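Local coordinates for cytochrome P450 RhF (Acinetobacter radioresistens, PDB 6RO8), which probably catalyses monooxygenation of organic substrates, as the heme domain of a longer class VII cytochrome P450 that also carries reductase and iron-sulfur domains, at residues H178-V182 and K238-Y242; N349-F355 and N367-T373; C95-I101 and Q210-E215. All coordinates share one frame. Numbering follows the deposited sequence.

How the contacts relate
The segments lie within one P450 heme domain. Contacts 1 and 3 cross along the chain: 95-101 comes first, then 178-182, 210-215 and 238-242. Helix 207-233, used by contact 3, runs directly before helix 240-250, used by contact 1. The two contact centres are still about 31 Å apart. Contact 2 follows later and lies on the opposite side of the chain's centre, its centre about 33 Å from that of contact 1 and about 39 Å from that of contact 3. None of the three touch. Contacts 1 and 2 both reach the heme, through Trp240 and Thr373. Contact 3 is remote from it and joins two helices in the outer part of the helical region.

Contact 1 of 3, residues H178-V182 and K238-Y242; sequences HFLGV and KGWMY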
loop_
_atom_site.group_PDB
_atom_site.type_symbol
_atom_site.label_atom_id
_atom_site.label_comp_id
_atom_site.label_asym_id
_atom_site.label_seq_id
_atom_site.Cartn_x
_atom_site.Cartn_y
_atom_site.Cartn_z
ATOM N N HIS A 178 -13.749 -9.831 -5.894
ATOM C CA HIS A 178 -13.922 -11.242 -6.226
ATOM C C HIS A 178 -13.123 -12.141 -5.295
ATOM O O HIS A 178 -13.618 -13.191 -4.876
ATOM C CB HIS A 178 -13.533 -11.487 -7.681
ATOM C CG HIS A 178 -13.964 -12.818 -8.195
ATOM N ND1 HIS A 178 -15.285 -13.129 -8.435
ATOM C CD2 HIS A 178 -13.252 -13.926 -8.509
ATOM C CE1 HIS A 178 -15.369 -14.372 -8.874
ATOM N NE2 HIS A 178 -14.149 -14.878 -8.932
ATOM N N PHE A 179 -11.893 -11.752 -4.966
ATOM C CA PHE A 179 -11.118 -12.511 -3.994
ATOM C C PHE A 179 -11.825 -12.558 -2.642
ATOM O O PHE A 179 -11.955 -13.625 -2.036
ATOM C CB PHE A 179 -9.724 -11.904 -3.861
ATOM C CG PHE A 179 -8.850 -12.608 -2.866
ATOM C CD1 PHE A 179 -8.289 -13.850 -3.169
ATOM C CD2 PHE A 179 -8.570 -12.024 -1.640
ATOM C CE1 PHE A 179 -7.463 -14.495 -2.250
ATOM C CE2 PHE A 179 -7.762 -12.663 -0.722
ATOM C CZ PHE A 179 -7.203 -13.903 -1.025
ATOM N N LEU A 180 -12.261 -11.403 -2.140
ATOM C CA LEU A 180 -13.144 -11.381 -0.987
ATOM C C LEU A 180 -14.497 -11.929 -1.414
ATOM O O LEU A 180 -14.736 -12.230 -2.582
ATOM C CB LEU A 180 -13.251 -9.961 -0.438
ATOM C CG LEU A 180 -11.882 -9.293 -0.206
ATOM C CD1 LEU A 180 -11.987 -7.784 -0.027
ATOM C CD2 LEU A 180 -11.193 -9.903 0.996
ATOM N N GLY A 181 -15.396 -12.104 -0.485
ATOM C CA GLY A 181 -16.649 -12.602 -1.034
ATOM C C GLY A 181 -17.672 -11.510 -1.297
ATOM O O GLY A 181 -18.865 -11.698 -1.033
ATOM N N VAL A 182 -17.222 -10.369 -1.807
ATOM C CA VAL A 182 -17.941 -9.104 -1.676
ATOM C C VAL A 182 -18.579 -8.753 -3.014
ATOM O O VAL A 182 -17.863 -8.607 -4.014
ATOM C CB VAL A 182 -17.015 -7.976 -1.197
ATOM C CG1 VAL A 182 -17.739 -6.643 -1.241
ATOM C CG2 VAL A 182 -16.506 -8.273 0.214
ATOM N N LYS A 238 -18.311 -18.129 -1.127
ATOM C CA LYS A 238 -16.878 -18.332 -1.224
ATOM C C LYS A 238 -16.200 -16.973 -1.379
ATOM O O LYS A 238 -16.729 -16.075 -2.041
ATOM C CB LYS A 238 -16.522 -19.283 -2.380
ATOM C CG LYS A 238 -15.008 -19.606 -2.499
ATOM C CD LYS A 238 -14.694 -20.605 -3.643
ATOM C CE LYS A 238 -13.179 -20.894 -3.760
ATOM N NZ LYS A 238 -12.895 -21.877 -4.891
ATOM N N GLY A 239 -15.045 -16.836 -0.744
ATOM C CA GLY A 239 -14.236 -15.630 -0.757
ATOM C C GLY A 239 -13.558 -15.512 0.590
ATOM O O GLY A 239 -13.981 -16.097 1.585
ATOM N N TRP A 240 -12.491 -14.719 0.631
ATOM C CA TRP A 240 -11.713 -14.637 1.864
ATOM C C TRP A 240 -12.553 -14.144 3.045
ATOM O O TRP A 240 -12.386 -14.626 4.176
ATOM C CB TRP A 240 -10.519 -13.729 1.662
ATOM C CG TRP A 240 -9.504 -13.905 2.710
ATOM C CD1 TRP A 240 -9.229 -15.045 3.412
ATOM C CD2 TRP A 240 -8.604 -12.912 3.179
ATOM N NE1 TRP A 240 -8.200 -14.817 4.295
ATOM C CE2 TRP A 240 -7.802 -13.512 4.172
ATOM C CE3 TRP A 240 -8.392 -11.568 2.855
ATOM C CZ2 TRP A 240 -6.802 -12.810 4.840
ATOM C CZ3 TRP A 240 -7.417 -10.870 3.527
ATOM C CH2 TRP A 240 -6.625 -11.489 4.499
ATOM N N MET A 241 -13.467 -13.198 2.811
ATOM C CA MET A 241 -14.280 -12.709 3.922
ATOM C C MET A 241 -15.214 -13.800 4.440
ATOM O O MET A 241 -15.438 -13.913 5.652
ATOM C CB MET A 241 -15.059 -11.463 3.500
ATOM C CG MET A 241 -14.218 -10.197 3.422
ATOM S SD MET A 241 -13.260 -9.919 4.930
ATOM C CE MET A 241 -14.537 -9.999 6.194
ATOM N N TYR A 242 -15.750 -14.635 3.540
ATOM C CA TYR A 242 -16.525 -15.793 3.980
ATOM C C TYR A 242 -15.681 -16.751 4.807
ATOM O O TYR A 242 -16.200 -17.404 5.722
ATOM C CB TYR A 242 -17.108 -16.536 2.782
ATOM C CG TYR A 242 -18.250 -15.802 2.140
ATOM C CD1 TYR A 242 -19.476 -15.646 2.800
ATOM C CD2 TYR A 242 -18.107 -15.258 0.872
ATOM C CE1 TYR A 242 -20.529 -14.960 2.205
ATOM C CE2 TYR A 242 -19.149 -14.570 0.271
ATOM C CZ TYR A 242 -20.356 -14.425 0.937
ATOM O OH TYR A 242 -21.366 -13.735 0.316
#
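The chain leaves helix 170-179 at Leu180 and turns across the start of helix 240-250. The backbones come closest at two glycines, with Gly181 CA and Gly239 CA 3.9 Å apart. Gly239 is the N-cap of the second helix. The first amide of that helix is taken up by the end of the other: Trp240 N donates to Phe179 O at 2.9 Å, with an N-H...O angle of 162°. Both glycines allow this closeness. A CB on Gly181 would clash with Tyr242 CD2, and one on Gly239 would run into Gly181 N. Gly239 also has phi/psi of 146/161, where a CB would press on the preceding carbonyl.

Apolar side chains close the inner side. Phe179 CE2 meets Trp240 CE3 at 3.8 Å, the rings lying obliquely at 47°. Leu180 CD2 sits at the edge of the indole, 3.8 Å from Trp240 CE3, and also touches Met241 CG at 3.9 Å. The Tyr242 ring packs against Gly181, with Tyr242 CE2 3.2 Å from Gly181 O. Phe132 extends the aromatic cluster, edge-to-face with Trp240. Ile267 of helix 257-270 packs on both Leu180 and Trp240.

In P450 nomenclature these helices correspond to E and H, and helix 257-270 to the first part of helix I. Phe179 and Trp240 both touch the heme, and Trp240 belongs to its pocket. In this protein the end of helix E and the start of helix H thus place Phe179 and Trp240 against the heme.

Contact 2 of 3, residues N349-F355 and N367-T373; sequences NHDELHF and NAIEHLT. With HEM (protoporphyrin IX containing Fe), chain B.
This is a buried loop-to-loop contact between the loop that follows helix 345-349 and the segment leading to the heme-ligand loop. Segment 349-355 is irregular, with an Asx turn (Leu353 N to Asp351 OD1, 3.0 Å). Segment 367-373 makes a short 3-10 turn that ends at Glu370. The nearest CA pairs are Asn349-His371 (5.6 Å) and Phe355-Asn367 (7.7 Å). At one end Asn349, chi1 m, accepts from Leu372 N at OD1, 2.9 Å away. At the other, His354 (chi1 t) donates from NE2 to Glu370 OE1 at 2.7 Å, and Asn367 ND2 donates to His354 O at 3.3 Å. The loop between helix 345-349 and the Cys-ligand loop, which holds both segments, corresponds to the P450 meander. Between the two ends lies Phe355, chi1 m, its ring edge 3.4 Å from Asn367 O at CE1. The ring makes a cation-pi contact with Arg312, apparently the arginine of the family's ExxR motif. His371 bonds to Glu308, and Thr373 OG1 to Leu311 O. Thr373 O approaches heme CMA at 3.3 Å.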
loop_
_atom_site.group_PDB
_atom_site.type_symbol
_atom_site.label_atom_id
_atom_site.label_comp_id
_atom_site.label_asym_id
_atom_site.label_seq_id
_atom_site.Cartn_x
_atom_site.Cartn_y
_atom_site.Cartn_z
ATOM N N ASN A 349 14.813 1.030 0.485
ATOM C CA ASN A 349 14.979 0.393 -0.808
ATOM C C ASN A 349 15.932 1.159 -1.704
ATOM O O ASN A 349 16.384 0.601 -2.714
ATOM C CB ASN A 349 13.627 0.224 -1.489
ATOM C CG ASN A 349 12.741 -0.783 -0.769
ATOM O OD1 ASN A 349 13.214 -1.535 0.099
ATOM N ND2 ASN A 349 11.454 -0.836 -1.151
ATOM N N HIS A 350 16.268 2.402 -1.347
ATOM C CA HIS A 350 17.284 3.157 -2.063
ATOM C C HIS A 350 18.553 3.303 -1.240
ATOM O O HIS A 350 19.361 4.203 -1.499
ATOM C CB HIS A 350 16.728 4.514 -2.466
ATOM C CG HIS A 350 15.778 4.442 -3.616
ATOM N ND1 HIS A 350 16.095 4.903 -4.874
ATOM C CD2 HIS A 350 14.527 3.932 -3.706
ATOM C CE1 HIS A 350 15.072 4.705 -5.684
ATOM N NE2 HIS A 350 14.113 4.102 -5.005
ATOM N N ASP A 351 18.723 2.439 -0.237
ATOM C CA ASP A 351 19.891 2.464 0.634
ATOM C C ASP A 351 21.102 1.938 -0.130
ATOM O O ASP A 351 21.194 0.738 -0.438
ATOM C CB ASP A 351 19.627 1.642 1.894
ATOM C CG ASP A 351 20.672 1.875 2.985
ATOM O OD1 ASP A 351 21.729 2.484 2.695
ATOM O OD2 ASP A 351 20.446 1.429 4.131
ATOM N N GLU A 352 22.032 2.843 -0.441
ATOM C CA GLU A 352 23.237 2.459 -1.154
ATOM C C GLU A 352 24.010 1.379 -0.414
ATOM O O GLU A 352 24.733 0.604 -1.048
ATOM C CB GLU A 352 24.110 3.686 -1.380
ATOM C CG GLU A 352 25.098 3.532 -2.511
ATOM C CD GLU A 352 24.459 3.040 -3.789
ATOM O OE1 GLU A 352 23.412 3.597 -4.190
ATOM O OE2 GLU A 352 25.008 2.099 -4.393
ATOM N N LEU A 353 23.839 1.285 0.906
ATOM C CA LEU A 353 24.509 0.252 1.683
ATOM C C LEU A 353 23.998 -1.144 1.357
ATOM O O LEU A 353 24.654 -2.122 1.723
ATOM C CB LEU A 353 24.335 0.524 3.180
ATOM C CG LEU A 353 24.908 1.864 3.636
ATOM C CD1 LEU A 353 24.424 2.255 5.027
ATOM C CD2 LEU A 353 26.412 1.798 3.592
ATOM N N HIS A 354 22.853 -1.269 0.686
ATOM C CA HIS A 354 22.320 -2.606 0.441
ATOM C C HIS A 354 22.040 -2.902 -1.029
ATOM O O HIS A 354 22.037 -4.066 -1.443
ATOM C CB HIS A 354 21.043 -2.817 1.247
ATOM C CG HIS A 354 20.564 -4.227 1.231
ATOM N ND1 HIS A 354 21.004 -5.172 2.131
ATOM C CD2 HIS A 354 19.691 -4.860 0.413
ATOM C CE1 HIS A 354 20.411 -6.325 1.876
ATOM N NE2 HIS A 354 19.611 -6.162 0.838
ATOM N N PHE A 355 21.779 -1.862 -1.812
ATOM C CA PHE A 355 21.492 -1.977 -3.236
ATOM C C PHE A 355 22.513 -1.124 -3.969
ATOM O O PHE A 355 22.542 0.103 -3.794
ATOM C CB PHE A 355 20.070 -1.521 -3.551
ATOM C CG PHE A 355 19.025 -2.319 -2.859
ATOM C CD1 PHE A 355 18.642 -3.553 -3.359
ATOM C CD2 PHE A 355 18.421 -1.846 -1.700
ATOM C CE1 PHE A 355 17.674 -4.314 -2.728
ATOM C CE2 PHE A 355 17.433 -2.598 -1.054
ATOM C CZ PHE A 355 17.062 -3.844 -1.572
ATOM N N ASN A 367 19.201 -8.979 -6.144
ATOM C CA ASN A 367 18.578 -8.932 -4.829
ATOM C C ASN A 367 17.405 -7.951 -4.775
ATOM O O ASN A 367 17.029 -7.480 -3.697
ATOM C CB ASN A 367 19.631 -8.627 -3.765
ATOM C CG ASN A 367 20.134 -7.201 -3.817
ATOM O OD1 ASN A 367 20.105 -6.532 -4.864
ATOM N ND2 ASN A 367 20.590 -6.715 -2.666
ATOM N N ALA A 368 16.788 -7.673 -5.928
ATOM C CA ALA A 368 15.610 -6.809 -5.953
ATOM C C ALA A 368 14.527 -7.285 -4.994
ATOM O O ALA A 368 13.847 -6.458 -4.376
ATOM C CB ALA A 368 15.034 -6.726 -7.365
ATOM N N ILE A 369 14.373 -8.604 -4.842
ATOM C CA ILE A 369 13.343 -9.178 -3.982
ATOM C C ILE A 369 13.600 -8.899 -2.507
ATOM O O ILE A 369 12.667 -8.970 -1.697
ATOM C CB ILE A 369 13.248 -10.693 -4.227
ATOM C CG1 ILE A 369 12.026 -11.285 -3.531
ATOM C CG2 ILE A 369 14.477 -11.378 -3.674
ATOM C CD1 ILE A 369 11.272 -12.254 -4.398
ATOM N N GLU A 370 14.834 -8.551 -2.125
ATOM C CA GLU A 370 15.088 -8.195 -0.733
ATOM C C GLU A 370 14.475 -6.848 -0.331
ATOM O O GLU A 370 14.641 -6.442 0.828
ATOM C CB GLU A 370 16.591 -8.183 -0.474
ATOM C CG GLU A 370 17.206 -9.574 -0.412
ATOM C CD GLU A 370 18.710 -9.548 -0.250
ATOM O OE1 GLU A 370 19.334 -8.494 -0.511
ATOM O OE2 GLU A 370 19.274 -10.584 0.147
ATOM N N HIS A 371 13.785 -6.155 -1.244
ATOM C CA HIS A 371 13.157 -4.874 -0.936
ATOM C C HIS A 371 12.152 -5.032 0.215
ATOM O O HIS A 371 11.721 -6.141 0.550
ATOM C CB HIS A 371 12.463 -4.312 -2.181
ATOM C CG HIS A 371 11.201 -5.039 -2.554
ATOM N ND1 HIS A 371 10.040 -4.951 -1.815
ATOM C CD2 HIS A 371 10.925 -5.878 -3.583
ATOM C CE1 HIS A 371 9.109 -5.709 -2.364
ATOM N NE2 HIS A 371 9.617 -6.275 -3.445
ATOM N N LEU A 372 11.742 -3.896 0.795
ATOM C CA LEU A 372 10.876 -3.903 1.975
ATOM C C LEU A 372 9.491 -3.315 1.714
ATOM O O LEU A 372 8.779 -3.005 2.667
ATOM C CB LEU A 372 11.551 -3.168 3.140
ATOM C CG LEU A 372 12.893 -3.789 3.525
ATOM C CD1 LEU A 372 13.623 -2.983 4.584
ATOM C CD2 LEU A 372 12.658 -5.201 4.007
ATOM N N THR A 373 9.091 -3.161 0.447
ATOM C CA THR A 373 7.775 -2.607 0.125
ATOM C C THR A 373 6.657 -3.482 0.684
ATOM O O THR A 373 5.579 -2.973 1.011
ATOM C CB THR A 373 7.643 -2.436 -1.409
ATOM O OG1 THR A 373 8.725 -1.650 -1.915
ATOM C CG2 THR A 373 6.365 -1.754 -1.827
HETATM C CHA HEM B . 0.418 -6.289 5.028
HETATM C CHB HEM B . 2.035 -3.677 1.253
HETATM C CHC HEM B . -1.290 -5.693 -1.690
HETATM C CHD HEM B . -3.160 -7.911 2.207
HETATM C C1A HEM B . 1.144 -5.389 4.280
HETATM C C2A HEM B . 2.213 -4.523 4.745
HETATM C C3A HEM B . 2.653 -3.810 3.713
HETATM C C4A HEM B . 1.883 -4.178 2.537
HETATM C CMA HEM B . 3.789 -2.769 3.783
HETATM C CAA HEM B . 2.767 -4.443 6.185
HETATM C CBA HEM B . 4.020 -5.294 6.225
HETATM C CGA HEM B . 4.601 -5.360 7.612
HETATM O O1A HEM B . 4.047 -4.717 8.536
HETATM O O2A HEM B . 5.623 -6.068 7.779
HETATM C C1B HEM B . 1.346 -4.057 0.125
HETATM C C2B HEM B . 1.679 -3.676 -1.234
HETATM C C3B HEM B . 0.748 -4.221 -2.053
HETATM C C4B HEM B . -0.195 -4.972 -1.234
HETATM C CMB HEM B . 2.900 -2.788 -1.599
HETATM C CAB HEM B . 0.626 -4.163 -3.594
HETATM C CBB HEM B . 1.561 -3.705 -4.426
HETATM C C1C HEM B . -2.098 -6.475 -0.895
HETATM C C2C HEM B . -3.259 -7.250 -1.299
HETATM C C3C HEM B . -3.753 -7.857 -0.195
HETATM C C4C HEM B . -2.930 -7.489 0.922
HETATM C CMC HEM B . -3.777 -7.330 -2.751
HETATM C CAC HEM B . -4.968 -8.805 0.008
HETATM C CBC HEM B . -5.787 -9.152 -0.986
HETATM C C1D HEM B . -2.387 -7.655 3.312
HETATM C C2D HEM B . -2.640 -8.137 4.649
HETATM C C3D HEM B . -1.655 -7.706 5.428
HETATM C C4D HEM B . -0.731 -6.924 4.614
HETATM C CMD HEM B . -3.836 -8.998 5.110
HETATM C CAD HEM B . -1.564 -7.982 6.946
HETATM C CBD HEM B . -0.841 -9.287 7.251
HETATM C CGD HEM B . -0.379 -9.269 8.691
HETATM O O1D HEM B . -0.651 -8.269 9.388
HETATM O O2D HEM B . 0.269 -10.241 9.152
HETATM N NA HEM B . 0.965 -5.137 2.935
HETATM N NB HEM B . 0.203 -4.842 0.084
HETATM N NC HEM B . -1.938 -6.649 0.469
HETATM N ND HEM B . -1.211 -6.920 3.326
HETATM FE FE HEM B . -0.515 -5.905 1.679
HETATM O O HOH W 1 -1.878 -4.178 2.359
#

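Contact 3 of 3, residues C95-I101 and Q210-E215; sequences CPEALKI and QLEVAE
Two helices run side by side in nearly the same direction. The axes of helix segments 96-101 and 210-215 approach to 8.7 Å and cross at -17°. Ala98 CA lies 5.4 Å from Leu211 CA, and Ile101 CA lies 6.1 Å from Glu215 CA. Cys95 is the N-cap of the first helix.

Ile101 buries the most surface. With chi1 m and chi2 t, its CD1 reaches Leu211 CG at 3.7 Å. Its CG2 lies 3.4 Å from Glu215 N and 3.9 Å from Ala214 CB. Ala98 CB meets Ala214 CB at 3.8 Å, so two small side chains let the helices come close. Leu211 (chi1 -94°, chi2 39°) turns its end to the other helix, and its CD1 lies 4.3 Å from Glu97 CB. Glu215 (chi1 -92°, chi2 m) brings its end near Ile101, with OE2 3.9 Å from Ile101 CG2. Gln210, chi1 m and chi2 t, extends toward the first turn and places OE1 3.4 Å from Cys95 CB.

By position in the chain, the two helices correspond to B' and G of the P450 fold, a region that in this family commonly borders substrate access. Gln210 NE2 bonds to Pro205 O, and Glu215 OE1 to Gln219 NE2 and to Tyr105 OH, just after the first helix. Between the two segments themselves the contact is van der Waals, resting on Ile101, Leu211 and the alanines.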
loop_
_atom_site.group_PDB
_atom_site.type_symbol
_atom_site.label_atom_id
_atom_site.label_comp_id
_atom_site.label_asym_id
_atom_site.label_seq_id
_atom_site.Cartn_x
_atom_site.Cartn_y
_atom_site.Cartn_z
ATOM N N CYS A 95 -10.621 16.739 14.154
ATOM C CA CYS A 95 -11.269 17.882 14.759
ATOM C C CYS A 95 -12.573 17.423 15.413
ATOM O O CYS A 95 -13.201 16.462 14.952
ATOM C CB CYS A 95 -11.501 18.999 13.722
ATOM S SG CYS A 95 -10.213 20.396 13.778
ATOM N N PRO A 96 -12.978 18.049 16.518
ATOM C CA PRO A 96 -14.059 17.484 17.347
ATOM C C PRO A 96 -15.367 17.237 16.620
ATOM O O PRO A 96 -16.130 16.336 17.001
ATOM C CB PRO A 96 -14.251 18.556 18.436
ATOM C CG PRO A 96 -12.979 19.228 18.557
ATOM C CD PRO A 96 -12.380 19.242 17.126
ATOM N N GLU A 97 -15.682 18.060 15.621
ATOM C CA GLU A 97 -16.914 17.847 14.877
ATOM C C GLU A 97 -16.791 16.645 13.937
ATOM O O GLU A 97 -17.798 16.014 13.589
ATOM C CB GLU A 97 -17.296 19.125 14.125
ATOM C CG GLU A 97 -17.615 20.320 15.019
ATOM C CD GLU A 97 -18.917 20.174 15.823
ATOM O OE1 GLU A 97 -19.094 20.904 16.833
ATOM O OE2 GLU A 97 -19.766 19.339 15.442
ATOM N N ALA A 98 -15.575 16.290 13.536
ATOM C CA ALA A 98 -15.396 15.029 12.830
ATOM C C ALA A 98 -15.635 13.848 13.763
ATOM O O ALA A 98 -16.193 12.823 13.351
ATOM C CB ALA A 98 -13.995 14.962 12.223
ATOM N N LEU A 99 -15.237 13.984 15.026
ATOM C CA LEU A 99 -15.329 12.870 15.956
ATOM C C LEU A 99 -16.778 12.461 16.171
ATOM O O LEU A 99 -17.069 11.273 16.368
ATOM C CB LEU A 99 -14.649 13.240 17.275
ATOM C CG LEU A 99 -13.117 13.174 17.196
ATOM C CD1 LEU A 99 -12.458 13.551 18.503
ATOM C CD2 LEU A 99 -12.674 11.782 16.757
ATOM N N LYS A 100 -17.710 13.407 16.086
ATOM C CA LYS A 100 -19.096 13.040 16.293
ATOM C C LYS A 100 -19.819 12.661 15.018
ATOM O O LYS A 100 -20.811 11.923 15.089
ATOM C CB LYS A 100 -19.847 14.146 16.953
ATOM C CG LYS A 100 -19.889 13.873 18.367
ATOM C CD LYS A 100 -18.461 13.825 19.049
ATOM C CE LYS A 100 -18.466 13.144 20.407
ATOM N NZ LYS A 100 -19.681 13.554 21.123
ATOM N N ILE A 101 -19.293 13.042 13.854
ATOM C CA ILE A 101 -19.803 12.432 12.641
ATOM C C ILE A 101 -19.587 10.934 12.747
ATOM O O ILE A 101 -20.529 10.136 12.632
ATOM C CB ILE A 101 -19.130 13.049 11.401
ATOM C CG1 ILE A 101 -19.674 14.452 11.139
ATOM C CG2 ILE A 101 -19.328 12.140 10.193
ATOM C CD1 ILE A 101 -18.730 15.360 10.335
ATOM N N GLN A 210 -12.257 17.943 6.180
ATOM C CA GLN A 210 -12.250 17.038 7.326
ATOM C C GLN A 210 -13.647 16.506 7.627
ATOM O O GLN A 210 -13.818 15.317 7.935
ATOM C CB GLN A 210 -11.655 17.745 8.547
ATOM C CG GLN A 210 -10.130 17.851 8.491
ATOM C CD GLN A 210 -9.555 18.778 9.551
ATOM O OE1 GLN A 210 -10.218 19.093 10.541
ATOM N NE2 GLN A 210 -8.320 19.236 9.336
ATOM N N LEU A 211 -14.663 17.357 7.513
ATOM C CA LEU A 211 -16.024 16.888 7.747
ATOM C C LEU A 211 -16.456 15.897 6.670
ATOM O O LEU A 211 -16.973 14.819 6.981
ATOM C CB LEU A 211 -16.976 18.076 7.809
ATOM C CG LEU A 211 -17.252 18.615 9.208
ATOM C CD1 LEU A 211 -15.996 18.610 10.063
ATOM C CD2 LEU A 211 -17.830 20.021 9.116
ATOM N N GLU A 212 -16.256 16.250 5.394
ATOM C CA GLU A 212 -16.614 15.345 4.307
ATOM C C GLU A 212 -15.917 14.012 4.466
ATOM O O GLU A 212 -16.537 12.954 4.311
ATOM C CB GLU A 212 -16.245 15.959 2.958
ATOM C CG GLU A 212 -16.470 17.457 2.874
ATOM C CD GLU A 212 -16.188 18.002 1.486
ATOM O OE1 GLU A 212 -16.550 19.172 1.228
ATOM O OE2 GLU A 212 -15.603 17.257 0.662
ATOM N N VAL A 213 -14.619 14.044 4.775
ATOM C CA VAL A 213 -13.863 12.805 4.941
ATOM C C VAL A 213 -14.440 11.983 6.085
ATOM O O VAL A 213 -14.577 10.755 5.977
ATOM C CB VAL A 213 -12.367 13.105 5.157
ATOM C CG1 VAL A 213 -11.596 11.818 5.223
ATOM C CG2 VAL A 213 -11.827 13.967 4.024
ATOM N N ALA A 214 -14.794 12.648 7.194
ATOM C CA ALA A 214 -15.401 11.945 8.318
ATOM C C ALA A 214 -16.716 11.294 7.908
ATOM O O ALA A 214 -16.947 10.109 8.184
ATOM C CB ALA A 214 -15.607 12.901 9.492
ATOM N N GLU A 215 -17.595 12.060 7.253
ATOM C CA GLU A 215 -18.793 11.481 6.654
ATOM C C GLU A 215 -18.446 10.271 5.786
ATOM O O GLU A 215 -19.004 9.182 5.963
ATOM C CB GLU A 215 -19.527 12.542 5.836
ATOM C CG GLU A 215 -20.583 13.294 6.629
ATOM C CD GLU A 215 -21.727 12.394 7.061
ATOM O OE1 GLU A 215 -21.866 11.289 6.491
ATOM O OE2 GLU A 215 -22.486 12.785 7.975
#